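Long-range contacts in charybdin (Charybdis maritima, PDB 2B7U), which is a plant member of the ribosome-inactivating protein family, whose fold combines a mixed beta sheet with a largely helical remainder: residues A[56-61]-A[71-76]; A[77-82]-A[168-173]; A[204-209]-A[238-243]. One frame throughout, in Å; residues are numbered along the deposited sequence.

Interaction 1. Residues A[56-61]-A[71-76]; sequences RGFDLK and VRIHRD
Arg72 and Asp59 make the salt bridge of this antiparallel pair. The arginine meets the carboxylate side-on: NE gives a bond of 2.8 Å to OD1 of Asp59, and Arg72 NH2 one of 3.1 Å to Asp59 OD2. Each oxygen uses its syn lone pair, and the two planes lie only 17° apart, so the rotation of both groups is fixed; Trp91 adds a cation-pi contact to Arg72.

On the other face of the sheet the contact is apolar. Phe58 CG sits between its backbone N and carbonyl carbon (chi1 67°), and Ile73 lies over a face of the ring, its CB 4.0 Å from the centroid. Ile73 CG2 comes to 3.5 Å from Phe58 CE2. Leu60 and Val71 point to this same face, where Leu31 and Leu35 of helix 21-35 also cover Phe58.

At the end where strand 71-74 runs into the following loop, the contact is polar. Arg75 N donates to Arg56 O at 2.9 Å, and water 1 lies in the plane of the His74 ring, 2.8 Å from ND1, while His74 NE2 is bonded to Arg81. Arg56 NH2 and Arg75 NH2 are like charges 2.9 Å apart and not bonded; Tyr49 OH is bonded to Arg56 NH1.

Reciprocal backbone bonds, Phe58 with Ile73 and Leu60 with Val71, complete a beta hairpin inside the mixed sheet.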
# COMPACT_ATOMS: atom_id res chain seq x y z
N ARG A 56 -8.58 8.38 8.57
CA ARG A 56 -8.73 7.07 9.18
C ARG A 56 -7.46 6.31 8.84
O ARG A 56 -7.02 6.37 7.71
CB ARG A 56 -9.89 6.29 8.55
CG ARG A 56 -11.30 6.86 8.76
CD ARG A 56 -12.40 5.99 8.10
NE ARG A 56 -12.59 4.69 8.74
CZ ARG A 56 -13.60 3.86 8.48
NH1 ARG A 56 -14.54 4.17 7.60
NH2 ARG A 56 -13.68 2.71 9.12
N GLY A 57 -6.91 5.58 9.81
CA GLY A 57 -5.74 4.75 9.56
C GLY A 57 -5.85 3.39 10.19
O GLY A 57 -6.85 3.05 10.83
N PHE A 58 -4.82 2.58 10.00
CA PHE A 58 -4.67 1.31 10.70
C PHE A 58 -3.18 1.11 10.97
O PHE A 58 -2.34 1.75 10.35
CB PHE A 58 -5.24 0.14 9.90
CG PHE A 58 -4.50 -0.18 8.64
CD1 PHE A 58 -3.60 -1.23 8.60
CD2 PHE A 58 -4.73 0.55 7.48
CE1 PHE A 58 -2.94 -1.56 7.40
CE2 PHE A 58 -4.08 0.24 6.29
CZ PHE A 58 -3.18 -0.81 6.26
N ASP A 59 -2.88 0.22 11.91
CA ASP A 59 -1.49 -0.09 12.23
C ASP A 59 -1.10 -1.50 11.79
O ASP A 59 -1.89 -2.45 11.90
CB ASP A 59 -1.29 0.02 13.73
CG ASP A 59 -0.98 1.43 14.18
OD1 ASP A 59 -0.87 2.36 13.35
OD2 ASP A 59 -0.81 1.59 15.42
N LEU A 60 0.12 -1.61 11.26
CA LEU A 60 0.70 -2.87 10.80
C LEU A 60 1.93 -3.13 11.66
O LEU A 60 2.91 -2.43 11.55
CB LEU A 60 1.09 -2.76 9.33
CG LEU A 60 1.93 -3.88 8.74
CD1 LEU A 60 1.21 -5.21 8.80
CD2 LEU A 60 2.38 -3.53 7.30
N LYS A 61 1.84 -4.14 12.52
CA LYS A 61 2.94 -4.47 13.43
C LYS A 61 3.71 -5.64 12.85
O LYS A 61 3.13 -6.70 12.56
CB LYS A 61 2.39 -4.81 14.82
CG LYS A 61 3.44 -4.96 15.91
CD LYS A 61 2.75 -4.76 17.27
CE LYS A 61 3.57 -5.15 18.45
NZ LYS A 61 2.71 -5.14 19.69
N VAL A 71 3.91 0.25 11.69
CA VAL A 71 3.72 1.24 10.63
C VAL A 71 2.27 1.70 10.64
O VAL A 71 1.36 0.88 10.74
CB VAL A 71 4.11 0.65 9.24
CG1 VAL A 71 4.01 1.71 8.20
CG2 VAL A 71 5.56 0.09 9.30
N ARG A 72 2.06 3.00 10.52
CA ARG A 72 0.69 3.56 10.50
C ARG A 72 0.39 3.96 9.06
O ARG A 72 1.17 4.64 8.42
CB ARG A 72 0.60 4.76 11.39
CG ARG A 72 -0.80 5.22 11.62
CD ARG A 72 -0.95 5.92 12.96
NE ARG A 72 -0.78 5.02 14.10
CZ ARG A 72 -0.75 5.43 15.37
NH1 ARG A 72 -0.86 6.72 15.66
NH2 ARG A 72 -0.59 4.54 16.34
N ILE A 73 -0.74 3.46 8.56
CA ILE A 73 -1.10 3.59 7.15
C ILE A 73 -2.51 4.17 7.03
O ILE A 73 -3.40 3.78 7.77
CB ILE A 73 -1.04 2.19 6.50
CG1 ILE A 73 0.38 1.62 6.63
CG2 ILE A 73 -1.45 2.23 5.04
CD1 ILE A 73 0.55 0.17 6.23
N HIS A 74 -2.72 5.03 6.03
CA HIS A 74 -4.06 5.54 5.74
C HIS A 74 -5.01 4.44 5.23
O HIS A 74 -4.65 3.67 4.33
CB HIS A 74 -3.99 6.63 4.67
CG HIS A 74 -3.35 7.88 5.14
ND1 HIS A 74 -4.06 8.89 5.73
CD2 HIS A 74 -2.06 8.29 5.08
CE1 HIS A 74 -3.23 9.88 6.03
NE2 HIS A 74 -2.01 9.55 5.63
N ARG A 75 -6.21 4.40 5.80
CA ARG A 75 -7.16 3.34 5.49
C ARG A 75 -7.88 3.60 4.20
O ARG A 75 -8.41 2.66 3.59
CB ARG A 75 -8.15 3.12 6.63
CG ARG A 75 -8.93 1.87 6.43
CD ARG A 75 -9.95 1.59 7.50
NE ARG A 75 -10.89 0.56 7.04
CZ ARG A 75 -11.83 0.04 7.82
NH1 ARG A 75 -12.66 -0.88 7.33
NH2 ARG A 75 -11.93 0.42 9.09
N ASP A 76 -7.92 4.85 3.77
CA ASP A 76 -8.65 5.20 2.55
C ASP A 76 -7.80 5.12 1.28
O ASP A 76 -8.31 4.82 0.22
CB ASP A 76 -9.36 6.56 2.69
CG ASP A 76 -8.42 7.69 3.07
OD1 ASP A 76 -7.25 7.43 3.44
OD2 ASP A 76 -8.89 8.84 3.04
O HOH W 1 -6.82 8.67 6.01

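Interaction 2. Residues A[77-82]-A[168-173]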
# COMPACT_ATOMS: atom_id res chain seq x y z
N ASP A 77 -6.51 5.38 1.37
CA ASP A 77 -5.67 5.29 0.18
C ASP A 77 -4.45 4.37 0.30
O ASP A 77 -3.69 4.26 -0.66
CB ASP A 77 -5.29 6.69 -0.32
CG ASP A 77 -4.40 7.43 0.62
OD1 ASP A 77 -4.07 8.62 0.34
OD2 ASP A 77 -3.99 6.86 1.64
N LEU A 78 -4.30 3.70 1.44
CA LEU A 78 -3.21 2.77 1.71
C LEU A 78 -1.81 3.38 1.62
O LEU A 78 -0.82 2.68 1.43
CB LEU A 78 -3.34 1.52 0.81
CG LEU A 78 -4.62 0.73 1.03
CD1 LEU A 78 -4.62 -0.56 0.19
CD2 LEU A 78 -4.87 0.42 2.48
N VAL A 79 -1.73 4.68 1.86
CA VAL A 79 -0.47 5.38 1.87
C VAL A 79 0.17 5.29 3.27
O VAL A 79 -0.47 5.52 4.30
CB VAL A 79 -0.65 6.84 1.44
CG1 VAL A 79 0.61 7.64 1.63
CG2 VAL A 79 -1.08 6.92 -0.02
N LEU A 80 1.44 4.95 3.29
CA LEU A 80 2.19 4.86 4.55
C LEU A 80 2.35 6.28 5.13
O LEU A 80 2.73 7.22 4.42
CB LEU A 80 3.54 4.19 4.27
CG LEU A 80 4.18 3.38 5.40
CD1 LEU A 80 5.09 2.30 4.84
CD2 LEU A 80 4.96 4.32 6.31
N ARG A 81 2.06 6.46 6.42
CA ARG A 81 2.19 7.78 7.03
C ARG A 81 3.29 7.90 8.08
O ARG A 81 3.82 9.00 8.31
CB ARG A 81 0.87 8.22 7.65
CG ARG A 81 0.82 9.65 8.22
CD ARG A 81 1.34 10.69 7.27
NE ARG A 81 0.62 10.68 6.00
CZ ARG A 81 1.13 11.10 4.84
NH1 ARG A 81 2.37 11.59 4.78
NH2 ARG A 81 0.41 11.05 3.74
N GLY A 82 3.63 6.80 8.75
CA GLY A 82 4.65 6.86 9.78
C GLY A 82 4.97 5.51 10.35
O GLY A 82 4.36 4.53 9.98
N ALA A 168 1.05 -4.95 -2.64
CA ALA A 168 0.51 -6.32 -2.67
C ALA A 168 -0.98 -6.36 -2.32
O ALA A 168 -1.75 -7.10 -2.93
CB ALA A 168 1.30 -7.22 -1.73
N THR A 169 -1.40 -5.53 -1.36
CA THR A 169 -2.81 -5.44 -0.98
C THR A 169 -3.63 -4.88 -2.15
O THR A 169 -4.69 -5.41 -2.49
CB THR A 169 -2.96 -4.59 0.28
OG1 THR A 169 -2.35 -5.29 1.38
CG2 THR A 169 -4.39 -4.31 0.63
N ARG A 170 -3.08 -3.90 -2.83
CA ARG A 170 -3.78 -3.27 -3.97
C ARG A 170 -3.92 -4.17 -5.19
O ARG A 170 -4.90 -4.04 -5.92
CB ARG A 170 -3.08 -1.99 -4.38
CG ARG A 170 -3.08 -0.85 -3.39
CD ARG A 170 -2.16 0.26 -3.89
NE ARG A 170 -2.26 1.45 -3.06
CZ ARG A 170 -1.22 2.14 -2.57
NH1 ARG A 170 0.02 1.79 -2.87
NH2 ARG A 170 -1.44 3.21 -1.83
N PHE A 171 -2.94 -5.02 -5.49
CA PHE A 171 -2.91 -5.78 -6.75
C PHE A 171 -2.67 -7.26 -6.58
O PHE A 171 -1.70 -7.67 -5.96
CB PHE A 171 -1.84 -5.22 -7.68
CG PHE A 171 -2.17 -3.84 -8.22
CD1 PHE A 171 -3.09 -3.71 -9.24
CD2 PHE A 171 -1.58 -2.72 -7.69
CE1 PHE A 171 -3.39 -2.45 -9.72
CE2 PHE A 171 -1.89 -1.46 -8.17
CZ PHE A 171 -2.79 -1.33 -9.19
N VAL A 172 -3.56 -8.05 -7.16
CA VAL A 172 -3.47 -9.50 -7.14
C VAL A 172 -2.13 -10.01 -7.64
O VAL A 172 -1.52 -10.89 -7.00
CB VAL A 172 -4.64 -10.11 -7.99
CG1 VAL A 172 -4.50 -11.63 -8.12
CG2 VAL A 172 -5.99 -9.72 -7.34
N ASP A 173 -1.67 -9.50 -8.76
CA ASP A 173 -0.46 -10.04 -9.43
C ASP A 173 0.79 -9.72 -8.62
O ASP A 173 1.78 -10.47 -8.66
CB ASP A 173 -0.32 -9.47 -10.85
CG ASP A 173 -1.39 -9.98 -11.78
OD1 ASP A 173 -1.47 -11.22 -11.94
OD2 ASP A 173 -2.15 -9.15 -12.32
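Arg170 comes to the turn at Asp77 and Leu78 because its CG is anti to its carbonyl carbon (chi1 -65°) and the chain then runs extended from CG to NE. This carries the guanidinium out from the side of the last turn of helix 151-170. Leu78, from the other side, also has CG anti to its carbonyl carbon (chi1 -61°), and the two side chains slide past each other in opposite directions.

At the far end Arg170 NH2 donates to the carbonyl oxygen of Asp77, 2.7 Å away, with an N-H...O angle of 156°. The oxygen lies at the guanidinium edge, close to its plane, and the nitrogen lies in the plane of the carbonyl. Leu78 O is 3.4 Å from Arg170 NH2, but its angle is too poor for a second bond. CB of Leu78 lies beside the group, 3.7 Å from Arg170 NH2.

Nearer the helix the contact turns apolar. Thr169 bonds its OG1 back to Phe165 O of its own helix and offers CG2 to the leucine; in the conformer described, Leu78 CD1 lies 3.8 Å from Thr169 CG2, the side chains crossing at about a right angle. Leu35 of helix 21-35 packs on Leu78 as well, while Ile28 and Leu31 touch Thr169.

Asp77 OD2 accepts from Val79 N at 3.1 Å, an Asx turn, with the donor above the carboxylate plane.

Arg170 NH1 forms a salt bridge with Glu167 of its own helix, while the Asp77 carboxylate is not in contact with the guanidinium. The chemistry implies a charged group held jointly by a main-chain carbonyl, Glu167 and a cation-pi contact with Trp202; the short bond to Asp77 O is consistent with a strong, charge-assisted interaction.

Interaction 3. Residues A[204-209]-A[238-243]; sequences RFSFMI and NFLGIV
Helix 202-214 packs here against the loop that follows helix 233-237, with Leu240 as the residue the helix surface meets most. Ile209 and Leu240 reach toward each other tip to tip, Ile209 CD1 lying 4.0 Å from Leu240 CD2. That same methyl lies 3.6 Å from OG of Ser206, whereas the other branch of Leu240, CD1, approaches Phe205 CB more loosely, at 4.4 Å. Residues 205, 206 and 209 thus form one strip along the helix, a turn in length.

Val243 adds the second apolar group. Its CG1, anti to the backbone N (chi1 -177°), lies 3.8 Å from Ser206 CB. Consistent with the small serine, the CA atoms of Ser206 and Val243 are 5.2 Å apart.

The hydroxyl of Ser206 is buried but not idle: its OG is bonded to Trp202 O one turn back in the helix and to the backbone N of Glu244, just past the loop segment. Leu236 and Leu237 extend the apolar surface, touching Ile209. The arrangement is plain helix-to-loop packing, in which Ser206 OG joins the two elements through Trp202 O and Glu244 N.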
# COMPACT_ATOMS: atom_id res chain seq x y z
N ARG A 204 -6.12 5.80 -10.77
CA ARG A 204 -6.87 5.95 -12.03
C ARG A 204 -7.76 4.73 -12.32
O ARG A 204 -8.94 4.87 -12.69
CB ARG A 204 -5.91 6.13 -13.19
CG ARG A 204 -5.32 7.49 -13.38
CD ARG A 204 -5.06 7.70 -14.89
NE ARG A 204 -4.32 6.57 -15.43
CZ ARG A 204 -4.61 5.86 -16.53
NH1 ARG A 204 -5.63 6.15 -17.33
NH2 ARG A 204 -3.84 4.84 -16.86
N PHE A 205 -7.22 3.52 -12.18
CA PHE A 205 -8.00 2.31 -12.40
C PHE A 205 -9.17 2.20 -11.41
O PHE A 205 -10.28 1.79 -11.80
CB PHE A 205 -7.11 1.07 -12.23
CG PHE A 205 -6.09 0.84 -13.33
CD1 PHE A 205 -5.09 -0.12 -13.16
CD2 PHE A 205 -6.13 1.53 -14.52
CE1 PHE A 205 -4.17 -0.38 -14.17
CE2 PHE A 205 -5.19 1.27 -15.54
CZ PHE A 205 -4.23 0.31 -15.34
N SER A 206 -8.94 2.53 -10.15
CA SER A 206 -10.02 2.48 -9.16
C SER A 206 -11.15 3.40 -9.60
O SER A 206 -12.31 3.01 -9.52
CB SER A 206 -9.53 2.91 -7.78
OG SER A 206 -8.64 1.92 -7.25
N PHE A 207 -10.80 4.60 -10.03
CA PHE A 207 -11.80 5.56 -10.48
C PHE A 207 -12.56 5.04 -11.68
O PHE A 207 -13.80 5.11 -11.75
CB PHE A 207 -11.14 6.89 -10.85
CG PHE A 207 -12.13 7.92 -11.31
CD1 PHE A 207 -12.35 8.11 -12.66
CD2 PHE A 207 -12.90 8.61 -10.38
CE1 PHE A 207 -13.31 9.02 -13.10
CE2 PHE A 207 -13.85 9.54 -10.82
CZ PHE A 207 -14.04 9.73 -12.17
N MET A 208 -11.83 4.53 -12.69
CA MET A 208 -12.51 4.00 -13.88
C MET A 208 -13.53 2.92 -13.54
O MET A 208 -14.63 2.83 -14.13
CB MET A 208 -11.52 3.40 -14.89
CG MET A 208 -10.57 4.36 -15.48
SD MET A 208 -9.35 3.46 -16.47
CE MET A 208 -8.20 4.77 -16.69
N ILE A 209 -13.15 2.04 -12.63
CA ILE A 209 -13.99 0.90 -12.21
C ILE A 209 -15.24 1.39 -11.47
O ILE A 209 -16.36 1.01 -11.84
CB ILE A 209 -13.20 -0.08 -11.36
CG1 ILE A 209 -12.14 -0.77 -12.24
CG2 ILE A 209 -14.10 -1.12 -10.70
CD1 ILE A 209 -11.04 -1.37 -11.44
N ASN A 238 -10.38 -7.40 -12.22
CA ASN A 238 -9.71 -8.67 -11.92
C ASN A 238 -8.27 -8.47 -11.47
O ASN A 238 -7.71 -9.32 -10.74
CB ASN A 238 -9.73 -9.57 -13.15
CG ASN A 238 -11.09 -10.24 -13.41
OD1 ASN A 238 -11.30 -10.76 -14.51
ND2 ASN A 238 -12.01 -10.23 -12.42
N PHE A 239 -7.65 -7.37 -11.88
CA PHE A 239 -6.28 -7.05 -11.43
C PHE A 239 -6.21 -6.52 -10.00
O PHE A 239 -5.15 -6.61 -9.37
CB PHE A 239 -5.62 -6.02 -12.35
CG PHE A 239 -5.29 -6.55 -13.71
CD1 PHE A 239 -6.26 -6.63 -14.70
CD2 PHE A 239 -4.00 -7.01 -13.99
CE1 PHE A 239 -5.95 -7.14 -15.97
CE2 PHE A 239 -3.68 -7.51 -15.27
CZ PHE A 239 -4.68 -7.57 -16.25
N LEU A 240 -7.29 -5.93 -9.50
CA LEU A 240 -7.23 -5.24 -8.22
C LEU A 240 -7.63 -6.12 -7.05
O LEU A 240 -8.58 -6.89 -7.12
CB LEU A 240 -8.12 -3.99 -8.20
CG LEU A 240 -7.49 -2.74 -8.82
CD1 LEU A 240 -7.26 -2.89 -10.31
CD2 LEU A 240 -8.25 -1.44 -8.54
N GLY A 241 -6.87 -6.05 -6.00
CA GLY A 241 -7.20 -6.68 -4.74
C GLY A 241 -8.15 -5.89 -3.87
O GLY A 241 -8.85 -6.44 -3.01
N ILE A 242 -8.10 -4.57 -4.03
CA ILE A 242 -8.94 -3.63 -3.29
C ILE A 242 -8.99 -2.33 -4.11
O ILE A 242 -8.05 -2.03 -4.86
CB ILE A 242 -8.43 -3.47 -1.80
CG1 ILE A 242 -9.50 -2.77 -0.94
CG2 ILE A 242 -7.11 -2.75 -1.77
CD1 ILE A 242 -9.38 -3.12 0.50
N VAL A 243 -10.09 -1.62 -4.01
CA VAL A 243 -10.40 -0.47 -4.86
C VAL A 243 -10.47 0.84 -4.07
O VAL A 243 -11.18 0.89 -3.07
CB VAL A 243 -11.75 -0.70 -5.58
CG1 VAL A 243 -12.04 0.43 -6.51
CG2 VAL A 243 -11.74 -2.06 -6.31

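How the interactions relate
All three contacts are buried, yet their chemistry follows their place. Interaction 1 is the regular case, two sheet strands zipped by backbone bonds with a salt bridge on one face and apolar packing on the other. Interaction 2, nearest the middle of the chain, joins the turn after that hairpin to a helix end by one hydrogen bond from Arg170 and the packing of Leu78. The two share the sheet: strands 67-74 and 80-84 are neighbours, Arg81 and Gly82 forming a classic beta bulge opposite Arg72. Interaction 3, farther out, is carried by aliphatic side chains and one serine. It touches interaction 2 where Gly241 N meets Arg170 O at 2.8 Å, but does not touch interaction 1, about 20 Å away between centres.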